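Local coordinates for protein Tox3 (Phaeosphaeria nodorum, PDB 6WES) that acts as a secreted necrotrophic effector of a fungal wheat pathogen, its recognition in the host probably depending on the sensitivity gene Snn3, at residues H15-R20 / M127-I132; I23-K28 / A52-R57; D80-N85 / R93-L98. All blocks are in the same frame, centred on the assembly; numbering follows the deposited sequence.

Contact 1: residues H15-R20 / M127-I132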
loop_
_atom_site.group_PDB
_atom_site.type_symbol
_atom_site.label_atom_id
_atom_site.label_comp_id
_atom_site.label_asym_id
_atom_site.label_seq_id
_atom_site.Cartn_x
_atom_site.Cartn_y
_atom_site.Cartn_z
ATOM N N HIS A 15 -11.826 -2.272 -8.807
ATOM C CA HIS A 15 -12.647 -1.093 -8.558
ATOM C C HIS A 15 -13.508 -0.761 -9.765
ATOM O O HIS A 15 -13.119 -0.981 -10.919
ATOM C CB HIS A 15 -11.761 0.119 -8.219
ATOM C CG HIS A 15 -11.112 0.004 -6.875
ATOM N ND1 HIS A 15 -9.920 -0.657 -6.676
ATOM C CD2 HIS A 15 -11.533 0.397 -5.652
ATOM C CE1 HIS A 15 -9.623 -0.656 -5.383
ATOM N NE2 HIS A 15 -10.584 -0.005 -4.743
ATOM N N ASP A 16 -14.661 -0.168 -9.475
ATOM C CA ASP A 16 -15.585 0.311 -10.499
ATOM C C ASP A 16 -15.715 1.813 -10.343
ATOM O O ASP A 16 -16.003 2.312 -9.250
ATOM C CB ASP A 16 -16.927 -0.395 -10.345
ATOM C CG ASP A 16 -16.795 -1.874 -10.541
ATOM O OD1 ASP A 16 -16.099 -2.305 -11.481
ATOM O OD2 ASP A 16 -17.393 -2.641 -9.740
ATOM N N CYS A 17 -15.444 2.530 -11.418
ATOM C CA CYS A 17 -15.399 3.983 -11.383
ATOM C C CYS A 17 -16.442 4.537 -12.348
ATOM O O CYS A 17 -17.152 3.783 -13.025
ATOM C CB CYS A 17 -13.989 4.481 -11.723
ATOM S SG CYS A 17 -12.674 3.938 -10.557
ATOM N N ARG A 18 -16.529 5.873 -12.420
ATOM C CA ARG A 18 -17.606 6.472 -13.209
ATOM C C ARG A 18 -17.423 6.206 -14.696
ATOM O O ARG A 18 -18.403 5.968 -15.412
ATOM C CB ARG A 18 -17.749 7.974 -12.939
ATOM C CG ARG A 18 -18.905 8.583 -13.752
ATOM C CD ARG A 18 -19.363 9.925 -13.223
ATOM N NE ARG A 18 -19.728 9.864 -11.807
ATOM C CZ ARG A 18 -20.144 10.919 -11.109
ATOM N NH1 ARG A 18 -20.260 12.107 -11.700
ATOM N NH2 ARG A 18 -20.445 10.787 -9.825
ATOM N N GLU A 19 -16.188 6.272 -15.192
ATOM C CA GLU A 19 -15.934 6.127 -16.619
ATOM C C GLU A 19 -15.453 4.745 -17.027
ATOM O O GLU A 19 -15.548 4.406 -18.209
ATOM C CB GLU A 19 -14.914 7.164 -17.106
ATOM C CG GLU A 19 -15.406 8.591 -16.997
ATOM C CD GLU A 19 -16.602 8.860 -17.872
ATOM O OE1 GLU A 19 -16.657 8.305 -18.991
ATOM O OE2 GLU A 19 -17.499 9.601 -17.421
ATOM N N ARG A 20 -14.954 3.942 -16.091
ATOM C CA ARG A 20 -14.406 2.632 -16.407
ATOM C C ARG A 20 -14.646 1.711 -15.222
ATOM O O ARG A 20 -14.476 2.127 -14.072
ATOM C CB ARG A 20 -12.898 2.701 -16.662
ATOM C CG ARG A 20 -12.330 1.357 -17.057
ATOM C CD ARG A 20 -10.908 1.468 -17.498
ATOM N NE ARG A 20 -10.729 2.566 -18.449
ATOM C CZ ARG A 20 -10.233 2.424 -19.675
ATOM N NH1 ARG A 20 -9.842 1.229 -20.103
ATOM N NH2 ARG A 20 -10.115 3.484 -20.468
ATOM N N MET A 127 -10.121 3.666 -4.417
ATOM C CA MET A 127 -9.649 4.218 -5.674
ATOM C C MET A 127 -10.416 5.493 -5.958
ATOM O O MET A 127 -11.565 5.657 -5.530
ATOM C CB MET A 127 -9.820 3.247 -6.845
ATOM C CG MET A 127 -9.167 3.743 -8.153
ATOM S SD MET A 127 -9.187 2.534 -9.491
ATOM C CE MET A 127 -7.917 1.427 -8.826
ATOM N N HIS A 128 -9.762 6.397 -6.672
ATOM C CA HIS A 128 -10.239 7.746 -6.904
ATOM C C HIS A 128 -9.965 8.075 -8.362
ATOM O O HIS A 128 -8.920 7.693 -8.890
ATOM C CB HIS A 128 -9.467 8.666 -5.928
ATOM C CG HIS A 128 -9.563 8.196 -4.506
ATOM N ND1 HIS A 128 -10.539 8.656 -3.653
ATOM C CD2 HIS A 128 -8.863 7.259 -3.812
ATOM C CE1 HIS A 128 -10.426 8.044 -2.486
ATOM N NE2 HIS A 128 -9.422 7.182 -2.559
ATOM N N GLU A 129 -10.919 8.726 -9.031
ATOM C CA GLU A 129 -10.846 8.932 -10.477
ATOM C C GLU A 129 -11.175 10.383 -10.813
ATOM O O GLU A 129 -12.096 10.969 -10.236
ATOM C CB GLU A 129 -11.888 8.015 -11.198
ATOM C CG GLU A 129 -12.015 8.191 -12.737
ATOM C CD GLU A 129 -13.247 7.481 -13.371
ATOM O OE1 GLU A 129 -14.374 7.867 -13.045
ATOM O OE2 GLU A 129 -13.085 6.555 -14.187
ATOM N N VAL A 130 -10.432 10.972 -11.757
ATOM C CA VAL A 130 -10.805 12.257 -12.352
ATOM C C VAL A 130 -10.648 12.134 -13.863
ATOM O O VAL A 130 -9.620 11.644 -14.340
ATOM C CB VAL A 130 -9.995 13.442 -11.762
ATOM C CG1 VAL A 130 -8.485 13.215 -11.841
ATOM C CG2 VAL A 130 -10.421 14.795 -12.381
ATOM N N CYS A 131 -11.674 12.525 -14.613
ATOM C CA CYS A 131 -11.651 12.380 -16.064
ATOM C C CYS A 131 -11.950 13.702 -16.763
ATOM O O CYS A 131 -12.716 14.528 -16.264
ATOM C CB CYS A 131 -12.682 11.375 -16.574
ATOM S SG CYS A 131 -12.467 9.748 -15.915
ATOM N N ILE A 132 -11.352 13.879 -17.936
ATOM C CA ILE A 132 -11.641 15.024 -18.793
ATOM C C ILE A 132 -11.677 14.556 -20.242
ATOM O O ILE A 132 -10.979 13.615 -20.636
ATOM C CB ILE A 132 -10.600 16.154 -18.589
ATOM C CG1 ILE A 132 -10.969 17.395 -19.398
ATOM C CG2 ILE A 132 -9.207 15.705 -18.997
ATOM C CD1 ILE A 132 -10.195 18.633 -18.977
#
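The carboxylate of Glu129 rises from strand 126-133 into the loop that follows strand 2-16 and is gripped there by backbone N-H groups. Glu19 N is shared between both oxygens, lying 3.2 Å from Glu129 OE1 and 3.3 Å from Glu129 OE2 in two similarly bent bonds, and each oxygen offers its syn lone pair, so the donor sits in the fork of the carboxylate. Arg18 N adds a weak bond to Glu129 OE1 at 3.0 Å, bent to 123°. Glu129 reaches this height because its CG stands anti to the backbone N (chi1 175°) and the chain beyond it is extended. Its OE2 has a further partner in the hydroxyl of Tyr96, from strand 92-105. The loop itself is closed by a bond from Cys17 N to Arg20 O.

Sulfur and hydrocarbon fill the flanks. Glu19 lays its CG 3.3 Å from Cys131 SG, while on the other side of the carboxylate Cys17 SG meets Met127 SD at 3.9 Å. Cys17 and Cys131 are each held by a disulfide, to Cys146 and Cys94. Farther along, Met127 places CB over one face of the His15 imidazole in a CH-pi contact, 3.6 Å from the ring centroid, with its CE beside His15 ND1. Strand 144-153 lies between strands 2-16 and 126-133 in the sheet, so these side chains span the curve of the barrel rather than a pair of bonded strands.

Neither the Arg18 nor the Arg20 guanidinium reaches the carboxylate; Arg18 NE stays 5.8 Å from Glu129 OE1. A charge on Glu129 would then probably be eased by the peptide N-H groups and the Tyr96 hydroxyl; these bonds tie the loop to the barrel wall.

Contact 2: residues I23-K28 / A52-R57; sequences IQRDVK and ALNVDR
Asn54 and Arg25 cross at about a right angle, and their flat ends are turned only 27° apart, with Asn54 ND2 over one face of the guanidinium, 4.1 Å from Arg25 NH2. The amide's own hydrogen bond goes elsewhere, to the backbone. Asn54 ND2 reaches Asp26 O at 2.9 Å, the acceptor lying in the amide plane and the donor nearly along the C=O axis. The guanidinium is kept in position by Arg25 NE, which folds back through bends at chi2 (-88°) and chi3 to bond Gln24 O at 2.9 Å, by a hydrogen bond from Arg25 NH2 to His79 and by a cation-pi contact with Phe81.

Strands 23-36 and 45-53 form a beta hairpin, and this is the place where their pairing ends. Lys28 and Leu53 make the antiparallel hydrogen-bonded pair, with Lys28 N bonding Leu53 O, but Lys28 O takes two donors, Ala52 N at 2.9 Å and Leu53 N at 3.0 Å, both from the same face of its carbonyl plane. This is a classic beta bulge. Asn54 then adopts a left-handed backbone conformation (phi 71°), and the chain leaves the strand edge; its side-chain amide satisfies Asp26 O just past the last backbone pair.

On one face of the hairpin Lys28 and Leu53 cross obliquely with their CB atoms 3.8 Å apart, the lysine chain, extended beyond CG, running on to bond Glu158 O through NZ. Leu53 bends back along the strand and puts CD2 3.9 Å from Asp26 CB, whose carboxylate is engaged in a salt bridge with Arg12. Towards the buried interior Val27 and Val55 meet at about a right angle, branch against branch, Val27 CG1 to Val55 CG2 at 3.6 Å.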
loop_
_atom_site.group_PDB
_atom_site.type_symbol
_atom_site.label_atom_id
_atom_site.label_comp_id
_atom_site.label_asym_id
_atom_site.label_seq_id
_atom_site.Cartn_x
_atom_site.Cartn_y
_atom_site.Cartn_z
ATOM N N ILE A 23 -11.415 -2.326 -12.904
ATOM C CA ILE A 23 -10.005 -1.953 -12.875
ATOM C C ILE A 23 -9.330 -2.787 -11.801
ATOM O O ILE A 23 -9.576 -2.594 -10.609
ATOM C CB ILE A 23 -9.833 -0.456 -12.599
ATOM C CG1 ILE A 23 -10.618 0.376 -13.623
ATOM C CG2 ILE A 23 -8.361 -0.115 -12.581
ATOM C CD1 ILE A 23 -10.642 1.864 -13.296
ATOM N N GLN A 24 -8.445 -3.679 -12.211
ATOM C CA GLN A 24 -7.698 -4.506 -11.275
ATOM C C GLN A 24 -6.278 -3.973 -11.103
ATOM O O GLN A 24 -5.629 -3.565 -12.074
ATOM C CB GLN A 24 -7.641 -5.947 -11.762
ATOM C CG GLN A 24 -6.929 -6.892 -10.779
ATOM C CD GLN A 24 -7.138 -8.338 -11.143
ATOM O OE1 GLN A 24 -8.256 -8.841 -11.061
ATOM N NE2 GLN A 24 -6.074 -9.009 -11.567
ATOM N N ARG A 25 -5.794 -3.970 -9.868
ATOM C CA ARG A 25 -4.429 -3.550 -9.579
ATOM C C ARG A 25 -3.830 -4.449 -8.513
ATOM O O ARG A 25 -4.508 -4.804 -7.546
ATOM C CB ARG A 25 -4.398 -2.126 -9.007
ATOM C CG ARG A 25 -4.983 -1.054 -9.926
ATOM C CD ARG A 25 -3.916 -0.515 -10.855
ATOM N NE ARG A 25 -3.702 -1.382 -12.001
ATOM C CZ ARG A 25 -2.651 -1.265 -12.810
ATOM N NH1 ARG A 25 -2.502 -2.076 -13.847
ATOM N NH2 ARG A 25 -1.751 -0.323 -12.582
ATOM N N ASP A 26 -2.542 -4.764 -8.665
ATOM C CA ASP A 26 -1.742 -5.434 -7.645
ATOM C C ASP A 26 -0.785 -4.407 -7.052
ATOM O O ASP A 26 -0.132 -3.674 -7.793
ATOM C CB ASP A 26 -0.904 -6.565 -8.257
ATOM C CG ASP A 26 -1.695 -7.824 -8.518
ATOM O OD1 ASP A 26 -2.933 -7.773 -8.452
ATOM O OD2 ASP A 26 -1.086 -8.877 -8.831
ATOM N N VAL A 27 -0.691 -4.372 -5.727
ATOM C CA VAL A 27 0.216 -3.481 -5.010
ATOM C C VAL A 27 1.040 -4.347 -4.072
ATOM O O VAL A 27 0.474 -5.137 -3.306
ATOM C CB VAL A 27 -0.562 -2.417 -4.213
ATOM C CG1 VAL A 27 0.399 -1.496 -3.474
ATOM C CG2 VAL A 27 -1.443 -1.599 -5.145
ATOM N N LYS A 28 2.358 -4.234 -4.142
ATOM C CA LYS A 28 3.230 -5.019 -3.274
ATOM C C LYS A 28 4.206 -4.099 -2.562
ATOM O O LYS A 28 4.723 -3.139 -3.151
ATOM C CB LYS A 28 4.021 -6.067 -4.073
ATOM C CG LYS A 28 3.164 -7.123 -4.743
ATOM C CD LYS A 28 4.030 -8.069 -5.532
ATOM C CE LYS A 28 3.194 -9.050 -6.350
ATOM N NZ LYS A 28 4.074 -10.006 -7.102
ATOM N N ALA A 52 7.564 -2.636 -3.687
ATOM C CA ALA A 52 7.877 -3.825 -4.466
ATOM C C ALA A 52 7.138 -3.862 -5.797
ATOM O O ALA A 52 7.696 -4.342 -6.783
ATOM C CB ALA A 52 7.606 -5.106 -3.653
ATOM N N LEU A 53 5.916 -3.337 -5.861
ATOM C CA LEU A 53 5.200 -3.208 -7.131
ATOM C C LEU A 53 4.132 -2.142 -6.985
ATOM O O LEU A 53 3.278 -2.248 -6.100
ATOM C CB LEU A 53 4.532 -4.524 -7.524
ATOM C CG LEU A 53 3.619 -4.401 -8.750
ATOM C CD1 LEU A 53 4.444 -4.122 -9.982
ATOM C CD2 LEU A 53 2.797 -5.661 -8.932
ATOM N N ASN A 54 4.153 -1.159 -7.883
ATOM C CA ASN A 54 3.096 -0.171 -8.093
ATOM C C ASN A 54 2.948 0.855 -6.985
ATOM O O ASN A 54 1.933 1.549 -6.935
ATOM C CB ASN A 54 1.743 -0.806 -8.425
ATOM C CG ASN A 54 1.679 -1.285 -9.850
ATOM O OD1 ASN A 54 2.352 -0.736 -10.729
ATOM N ND2 ASN A 54 0.875 -2.305 -10.097
ATOM N N VAL A 55 3.920 1.037 -6.106
ATOM C CA VAL A 55 3.830 2.096 -5.108
ATOM C C VAL A 55 4.649 3.291 -5.568
ATOM O O VAL A 55 5.881 3.209 -5.686
ATOM C CB VAL A 55 4.260 1.626 -3.711
ATOM C CG1 VAL A 55 4.045 2.762 -2.698
ATOM C CG2 VAL A 55 3.496 0.396 -3.305
ATOM N N ASP A 56 3.960 4.407 -5.803
ATOM C CA ASP A 56 4.619 5.652 -6.171
ATOM C C ASP A 56 5.100 6.439 -4.961
ATOM O O ASP A 56 6.093 7.171 -5.056
ATOM C CB ASP A 56 3.648 6.482 -7.009
ATOM C CG ASP A 56 3.309 5.785 -8.303
ATOM O OD1 ASP A 56 4.237 5.624 -9.097
ATOM O OD2 ASP A 56 2.163 5.324 -8.519
ATOM N N ARG A 57 4.424 6.310 -3.825
ATOM C CA ARG A 57 4.834 6.967 -2.586
ATOM C C ARG A 57 3.999 6.363 -1.477
ATOM O O ARG A 57 2.947 5.764 -1.726
ATOM C CB ARG A 57 4.664 8.494 -2.621
ATOM C CG ARG A 57 3.257 8.955 -2.894
ATOM C CD ARG A 57 3.150 10.488 -2.978
ATOM N NE ARG A 57 1.815 10.843 -3.429
ATOM C CZ ARG A 57 0.774 11.019 -2.618
ATOM N NH1 ARG A 57 0.920 10.920 -1.302
ATOM N NH2 ARG A 57 -0.426 11.288 -3.138
#

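Contact 3: residues D80-N85 / R93-L98; sequences DFCLMN and RCLYQL
Phe81 folds its ring across the hairpin onto Tyr96, whose CB is the bump that fits beneath one face, 3.6 Å from the ring centroid and 20° off the normal. Phe81 CG occupies the crowded position between backbone N and carbonyl carbon (chi1 59°), which starts the ring on this course. The two rings are near parallel, at 15°, but slid so far apart, with centroids at 5.2 Å, that they barely overlap. Leu83 crosses the Tyr96 side chain at about a right angle and sets CD1 3.5 Å from Tyr96 CE2. Phe81 and Leu83 lie on the same side of the tyrosine ring, Phe81 near its CB and CG, Leu83 near CE2; the hydroxyl reaches Glu129 of strand 126-133.

Strands 72-85 and 92-105 form an antiparallel hairpin in the barrel wall. Phe81 with Tyr96 and Leu83 with Cys94 are its hydrogen-bonded pairs, each joined by two backbone bonds.

On the face bearing Asp80, Cys82 and Met84, Leu95 swings CD1 over the neighbouring strand, 3.4 Å from Phe81 O and 3.6 Å from Cys82 SG, the sulfur being bonded onward to Cys137. Asp80 and Gln97 lie side by side, and Gln97 NE2 donates to the syn side of Asp80 OD1 at 2.8 Å. At the far end Met84 SD rests obliquely 4.1 Å from Arg93 NE, a buried nitrogen without a hydrogen-bond partner, while Arg93 NH1 bonds Asp135 O.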
loop_
_atom_site.group_PDB
_atom_site.type_symbol
_atom_site.label_atom_id
_atom_site.label_comp_id
_atom_site.label_asym_id
_atom_site.label_seq_id
_atom_site.Cartn_x
_atom_site.Cartn_y
_atom_site.Cartn_z
ATOM N N ASP A 80 -0.531 5.843 -8.654
ATOM C CA ASP A 80 -1.179 6.699 -9.650
ATOM C C ASP A 80 -1.040 6.084 -11.042
ATOM O O ASP A 80 0.023 5.563 -11.390
ATOM C CB ASP A 80 -0.528 8.096 -9.657
ATOM C CG ASP A 80 -0.537 8.747 -8.284
ATOM O OD1 ASP A 80 -1.629 8.833 -7.692
ATOM O OD2 ASP A 80 0.546 9.152 -7.780
ATOM N N PHE A 81 -2.111 6.123 -11.838
ATOM C CA PHE A 81 -2.023 5.631 -13.213
ATOM C C PHE A 81 -3.083 6.318 -14.052
ATOM O O PHE A 81 -4.047 6.861 -13.527
ATOM C CB PHE A 81 -2.150 4.092 -13.306
ATOM C CG PHE A 81 -3.439 3.546 -12.755
ATOM C CD1 PHE A 81 -3.617 3.404 -11.391
ATOM C CD2 PHE A 81 -4.472 3.176 -13.606
ATOM C CE1 PHE A 81 -4.809 2.910 -10.878
ATOM C CE2 PHE A 81 -5.671 2.691 -13.096
ATOM C CZ PHE A 81 -5.831 2.550 -11.741
ATOM N N CYS A 82 -2.882 6.281 -15.367
ATOM C CA CYS A 82 -3.747 6.948 -16.333
ATOM C C CYS A 82 -4.377 5.916 -17.261
ATOM O O CYS A 82 -3.757 4.904 -17.607
ATOM C CB CYS A 82 -2.958 7.956 -17.191
ATOM S SG CYS A 82 -2.609 9.608 -16.449
ATOM N N LEU A 83 -5.616 6.175 -17.669
ATOM C CA LEU A 83 -6.262 5.373 -18.696
ATOM C C LEU A 83 -6.912 6.323 -19.687
ATOM O O LEU A 83 -7.329 7.432 -19.337
ATOM C CB LEU A 83 -7.340 4.423 -18.152
ATOM C CG LEU A 83 -6.884 3.350 -17.132
ATOM C CD1 LEU A 83 -8.057 2.690 -16.480
ATOM C CD2 LEU A 83 -5.975 2.326 -17.785
ATOM N N MET A 84 -7.026 5.865 -20.922
ATOM C CA MET A 84 -7.599 6.671 -21.986
ATOM C C MET A 84 -8.636 5.851 -22.734
ATOM O O MET A 84 -8.455 4.649 -22.951
ATOM C CB MET A 84 -6.513 7.102 -22.948
ATOM C CG MET A 84 -7.051 7.760 -24.192
ATOM S SD MET A 84 -5.783 8.706 -25.024
ATOM C CE MET A 84 -4.962 7.451 -25.993
ATOM N N ASN A 85 -9.738 6.503 -23.087
ATOM C CA ASN A 85 -10.751 5.940 -23.971
ATOM C C ASN A 85 -10.595 6.673 -25.296
ATOM O O ASN A 85 -11.019 7.829 -25.413
ATOM C CB ASN A 85 -12.142 6.196 -23.384
ATOM C CG ASN A 85 -13.273 5.677 -24.262
ATOM O OD1 ASN A 85 -13.114 5.466 -25.466
ATOM N ND2 ASN A 85 -14.444 5.496 -23.658
ATOM N N ARG A 93 -9.660 11.146 -21.007
ATOM C CA ARG A 93 -8.454 10.768 -20.293
ATOM C C ARG A 93 -8.718 10.846 -18.801
ATOM O O ARG A 93 -9.235 11.854 -18.306
ATOM C CB ARG A 93 -7.294 11.680 -20.674
ATOM C CG ARG A 93 -7.056 11.711 -22.179
ATOM C CD ARG A 93 -5.677 12.229 -22.522
ATOM N NE ARG A 93 -4.635 11.335 -22.036
ATOM C CZ ARG A 93 -3.340 11.517 -22.266
ATOM N NH1 ARG A 93 -2.936 12.560 -22.980
ATOM N NH2 ARG A 93 -2.454 10.658 -21.778
ATOM N N CYS A 94 -8.382 9.774 -18.095
ATOM C CA CYS A 94 -8.697 9.667 -16.678
ATOM C C CYS A 94 -7.439 9.380 -15.887
ATOM O O CYS A 94 -6.662 8.490 -16.241
ATOM C CB CYS A 94 -9.692 8.530 -16.429
ATOM S SG CYS A 94 -11.290 8.765 -17.272
ATOM N N LEU A 95 -7.284 10.076 -14.779
ATOM C CA LEU A 95 -6.231 9.793 -13.821
ATOM C C LEU A 95 -6.845 9.078 -12.627
ATOM O O LEU A 95 -7.892 9.489 -12.124
ATOM C CB LEU A 95 -5.592 11.102 -13.351
ATOM C CG LEU A 95 -4.471 10.876 -12.339
ATOM C CD1 LEU A 95 -3.294 10.123 -12.933
ATOM C CD2 LEU A 95 -4.019 12.199 -11.771
ATOM N N TYR A 96 -6.199 8.019 -12.189
ATOM C CA TYR A 96 -6.659 7.193 -11.080
ATOM C C TYR A 96 -5.617 7.197 -9.986
ATOM O O TYR A 96 -4.415 7.211 -10.263
ATOM C CB TYR A 96 -6.843 5.744 -11.520
ATOM C CG TYR A 96 -7.938 5.647 -12.518
ATOM C CD1 TYR A 96 -9.253 5.466 -12.116
ATOM C CD2 TYR A 96 -7.656 5.760 -13.875
ATOM C CE1 TYR A 96 -10.277 5.416 -13.055
ATOM C CE2 TYR A 96 -8.649 5.725 -14.798
ATOM C CZ TYR A 96 -9.956 5.553 -14.377
ATOM O OH TYR A 96 -10.954 5.529 -15.323
ATOM N N GLN A 97 -6.079 7.181 -8.750
ATOM C CA GLN A 97 -5.195 7.023 -7.606
ATOM C C GLN A 97 -5.751 5.942 -6.691
ATOM O O GLN A 97 -6.898 6.044 -6.220
ATOM C CB GLN A 97 -5.092 8.332 -6.850
ATOM C CG GLN A 97 -4.113 8.247 -5.688
ATOM C CD GLN A 97 -3.834 9.614 -5.133
ATOM O OE1 GLN A 97 -4.464 10.037 -4.159
ATOM N NE2 GLN A 97 -2.892 10.320 -5.753
ATOM N N LEU A 98 -4.944 4.919 -6.450
ATOM C CA LEU A 98 -5.290 3.809 -5.572
ATOM C C LEU A 98 -4.567 4.009 -4.250
ATOM O O LEU A 98 -3.360 4.300 -4.230
ATOM C CB LEU A 98 -4.832 2.506 -6.214
ATOM C CG LEU A 98 -4.995 1.233 -5.387
ATOM C CD1 LEU A 98 -6.477 1.022 -4.996
ATOM C CD2 LEU A 98 -4.482 0.079 -6.203
HETATM O O HOH W 1 -3.228 10.049 -9.113
#

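How the contacts relate
From the N terminus, strand 2-16 runs into residues 15-20, and the chain then turns back into strand 23-36. Contact 2 closes a short loop, the hairpin of strands 23-36 and 45-53; contact 3 closes another, between strands 72-85 and 92-105. The two follow in series, and both nest within the long loop that contact 1 shuts when the chain reaches strand 126-133. Contacts 1 and 3, with centres about 8 Å apart, share the Cys94-Cys131 disulfide. Ile23 and Arg25 carry contact 2 towards both: Ile23 O accepts from His15 N, and Arg25 packs on Phe81. Asp56 OD2 to Asp80 N joins contacts 2 and 3 where strands 57-59 and 72-85 lie side by side.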